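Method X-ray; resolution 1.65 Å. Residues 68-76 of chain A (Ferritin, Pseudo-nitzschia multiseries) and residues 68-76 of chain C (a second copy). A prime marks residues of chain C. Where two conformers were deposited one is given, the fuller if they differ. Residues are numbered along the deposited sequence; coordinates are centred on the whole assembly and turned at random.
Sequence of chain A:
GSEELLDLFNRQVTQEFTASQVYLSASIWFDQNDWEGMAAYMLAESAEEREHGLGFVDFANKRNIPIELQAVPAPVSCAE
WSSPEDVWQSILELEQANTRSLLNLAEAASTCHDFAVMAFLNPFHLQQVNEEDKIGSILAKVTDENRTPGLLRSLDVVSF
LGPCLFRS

Chain A 68-76: ELQAVPAPV
Chain C, residues 68-76: ELQAVPAPV

The two copies of residues 68-76 lie antiparallel, their CA 69 to CA 75 vectors 170° apart, and pair about a centre at Val72 and Val72′. Neither stretch forms a regular helix or strand, yet the backbones are extended: phi runs from -54° to -98° and psi from 110° to 165° over residues 69-75 of both chains. The register follows from the CA atoms: Val72 CA to Val72′ CA is 5.0 Å, while Ala71 CA to Ala74′ CA and Ala74 CA to Ala71′ CA are each 4.2 Å.

Val72 and Val72′ make a single antiparallel bridge of the hydrogen-bonded type. Val72 N donates to Val72′ O at 2.9 Å (162° at the hydrogen), and Val72′ N donates to Val72 O at 2.9 Å (158°). The same carbonyls receive CA-H...O contacts, Ala71 CA to Val72′ O at 3.4 Å and Ala71′ CA to Val72 O at 3.3 Å, with angles near 134°. Beyond the bridge, Ala74 N is 4.6 Å from Gln70′ O, and the flanking carbonyls are linked through water.

Four waters serve carbonyl pairs across the contact. Water 1 donates to Leu69 O (2.8 Å) and Pro75′ O (2.7 Å); water 4 donates to Pro75 O (2.6 Å) and Leu69′ O (2.9 Å). Nearer the centre, water 2 lies 2.8 Å from Gln70 O and 3.0 Å from Pro73′ O, and water 3 lies 3.0 Å from Pro73 O and 2.8 Å from Gln70′ O. Each water thus lies between a carbonyl of one chain and a carbonyl of the other.

The side chains repeat the pseudo-twofold pattern. Both valines are buried and point sideways, with chi1 -167° in Val72 and -171° in Val72′ (t); their CB atoms meet at 4.0 Å, so the branched carbons pack beside the paired backbones. Leu69 and Leu69′, also buried, direct CA-to-CB toward the partner and adopt the mt rotamer (chi1/chi2 -65°/-179° and -69°/-177°). Their CB atoms approach the CD atoms of the prolines: Leu69 CB to Pro75′ CD is 3.9 Å and Pro75 CD to Leu69′ CB is 4.0 Å. Pro75 and Pro75′ have C-gamma exo pucker and offer compact apolar rings, whereas Pro73 and Pro73′ are C-gamma endo, point away and are exposed.

Alanine suits position 74 because its methyl sits directly against backbone: Ala74 CB is 3.4 Å from Leu69′ O and 3.6 Å from Ala71′ N, and Ala74′ CB is 3.4 Å from Leu69 O and 3.5 Å from Ala71 N. Gln70 and Gln70′ point away, with chi1 -48° and -50° (m) and chi2 178° and -170° (t); each OE1 is hydrogen-bonded elsewhere in the structure. Glu68 (chi1 -129°, between wells) and Glu68′ (chi1 173°, t) differ, as exposed residues outside the contact may. Val76 and Val76′, both m, point away. Together the stretches bury 462 Å².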

# COMPACT_ATOMS: atom_id res chain seq x y z
N GLU A 68 54.00 12.55 13.41
CA GLU A 68 54.69 13.47 12.50
C GLU A 68 54.64 12.78 11.13
O GLU A 68 55.26 11.73 10.94
CB GLU A 68 56.13 13.63 12.96
CG GLU A 68 56.50 15.08 13.07
CD GLU A 68 56.09 15.67 14.43
OE1 GLU A 68 56.65 15.25 15.47
OE2 GLU A 68 55.22 16.55 14.44
N LEU A 69 53.87 13.40 10.21
CA LEU A 69 53.72 12.85 8.87
C LEU A 69 55.00 12.94 8.09
O LEU A 69 55.62 14.01 8.08
CB LEU A 69 52.57 13.59 8.10
CG LEU A 69 51.11 13.45 8.61
CD1 LEU A 69 50.15 14.23 7.71
CD2 LEU A 69 50.77 11.94 8.59
N GLN A 70 55.45 11.83 7.59
CA GLN A 70 56.69 11.76 6.81
C GLN A 70 56.38 11.89 5.33
O GLN A 70 55.19 11.80 4.85
CB GLN A 70 57.49 10.47 7.02
CG GLN A 70 57.66 10.12 8.53
CD GLN A 70 58.43 8.78 8.74
OE1 GLN A 70 57.90 7.60 8.69
NE2 GLN A 70 59.74 8.96 9.00
N ALA A 71 57.45 12.15 4.59
CA ALA A 71 57.29 12.06 3.15
C ALA A 71 56.71 10.72 2.73
O ALA A 71 57.11 9.67 3.28
CB ALA A 71 58.65 12.30 2.44
N VAL A 72 55.85 10.75 1.68
CA VAL A 72 55.45 9.49 1.05
C VAL A 72 56.28 9.27 -0.19
O VAL A 72 56.22 10.05 -1.17
CB VAL A 72 53.93 9.48 0.68
CG1 VAL A 72 53.52 8.05 0.33
CG2 VAL A 72 53.05 9.94 1.87
N PRO A 73 57.18 8.31 -0.17
CA PRO A 73 58.20 8.25 -1.25
C PRO A 73 57.62 7.97 -2.59
O PRO A 73 56.52 7.34 -2.74
CB PRO A 73 59.09 7.05 -0.88
CG PRO A 73 58.43 6.45 0.32
CD PRO A 73 57.45 7.38 0.95
N ALA A 74 58.30 8.49 -3.59
CA ALA A 74 57.95 8.13 -4.97
C ALA A 74 58.05 6.65 -5.22
O ALA A 74 59.06 6.02 -4.91
CB ALA A 74 58.86 8.84 -5.95
N PRO A 75 57.01 6.03 -5.79
CA PRO A 75 57.15 4.61 -6.11
C PRO A 75 58.20 4.37 -7.18
O PRO A 75 58.28 5.17 -8.14
CB PRO A 75 55.75 4.24 -6.70
CG PRO A 75 54.82 5.25 -6.15
CD PRO A 75 55.60 6.55 -5.98
N VAL A 76 58.99 3.30 -7.03
CA VAL A 76 60.08 3.10 -7.99
C VAL A 76 59.91 1.86 -8.85
O VAL A 76 60.56 1.73 -9.88
CB VAL A 76 61.45 3.04 -7.26
CG1 VAL A 76 61.75 4.40 -6.61
CG2 VAL A 76 61.48 1.91 -6.25
N GLU C 68 54.45 10.36 -13.84
CA GLU C 68 55.40 9.70 -12.92
C GLU C 68 55.17 10.32 -11.56
O GLU C 68 55.29 11.53 -11.40
CB GLU C 68 56.76 10.06 -13.38
CG GLU C 68 57.81 9.56 -12.38
CD GLU C 68 59.22 9.85 -12.87
OE1 GLU C 68 59.46 9.56 -14.06
OE2 GLU C 68 60.04 10.38 -12.07
N LEU C 69 54.77 9.49 -10.64
CA LEU C 69 54.35 9.96 -9.30
C LEU C 69 55.61 10.37 -8.52
O LEU C 69 56.63 9.57 -8.47
CB LEU C 69 53.67 8.85 -8.55
CG LEU C 69 52.26 8.39 -9.12
CD1 LEU C 69 51.68 7.28 -8.19
CD2 LEU C 69 51.34 9.62 -9.04
N GLN C 70 55.59 11.55 -7.98
CA GLN C 70 56.70 12.18 -7.24
C GLN C 70 56.48 11.88 -5.75
O GLN C 70 55.34 11.53 -5.27
CB GLN C 70 56.71 13.75 -7.47
CG GLN C 70 56.63 14.22 -8.97
CD GLN C 70 56.88 15.72 -9.22
OE1 GLN C 70 55.97 16.64 -9.30
NE2 GLN C 70 58.16 16.00 -9.39
N ALA C 71 57.53 12.05 -4.93
CA ALA C 71 57.31 12.02 -3.52
C ALA C 71 56.25 13.06 -3.09
O ALA C 71 56.16 14.18 -3.68
CB ALA C 71 58.66 12.39 -2.77
N VAL C 72 55.42 12.71 -2.10
CA VAL C 72 54.48 13.64 -1.50
C VAL C 72 55.20 14.18 -0.25
O VAL C 72 55.38 13.43 0.70
CB VAL C 72 53.15 12.98 -1.16
CG1 VAL C 72 52.14 14.08 -0.74
CG2 VAL C 72 52.65 12.30 -2.50
N PRO C 73 55.52 15.46 -0.24
CA PRO C 73 56.42 15.93 0.85
C PRO C 73 55.72 15.96 2.18
O PRO C 73 54.48 16.06 2.29
CB PRO C 73 56.79 17.39 0.48
CG PRO C 73 55.98 17.74 -0.68
CD PRO C 73 55.29 16.50 -1.28
N ALA C 74 56.54 15.72 3.20
CA ALA C 74 56.05 15.85 4.54
C ALA C 74 55.57 17.29 4.79
O ALA C 74 56.24 18.28 4.42
CB ALA C 74 57.25 15.52 5.52
N PRO C 75 54.38 17.51 5.36
CA PRO C 75 53.89 18.86 5.65
C PRO C 75 54.83 19.51 6.72
O PRO C 75 55.33 18.79 7.59
CB PRO C 75 52.49 18.64 6.27
CG PRO C 75 52.09 17.35 5.67
CD PRO C 75 53.34 16.45 5.54
N VAL C 76 55.04 20.82 6.57
CA VAL C 76 56.05 21.46 7.45
C VAL C 76 55.41 22.47 8.37
O VAL C 76 56.12 22.84 9.35
CB VAL C 76 57.19 22.17 6.62
CG1 VAL C 76 57.83 21.14 5.69
CG2 VAL C 76 56.64 23.27 5.78
O HOH W 1 54.71 16.53 8.91
O HOH W 2 53.56 13.45 3.33
O HOH W 3 54.49 9.28 -3.79
O HOH W 4 56.71 6.84 -9.33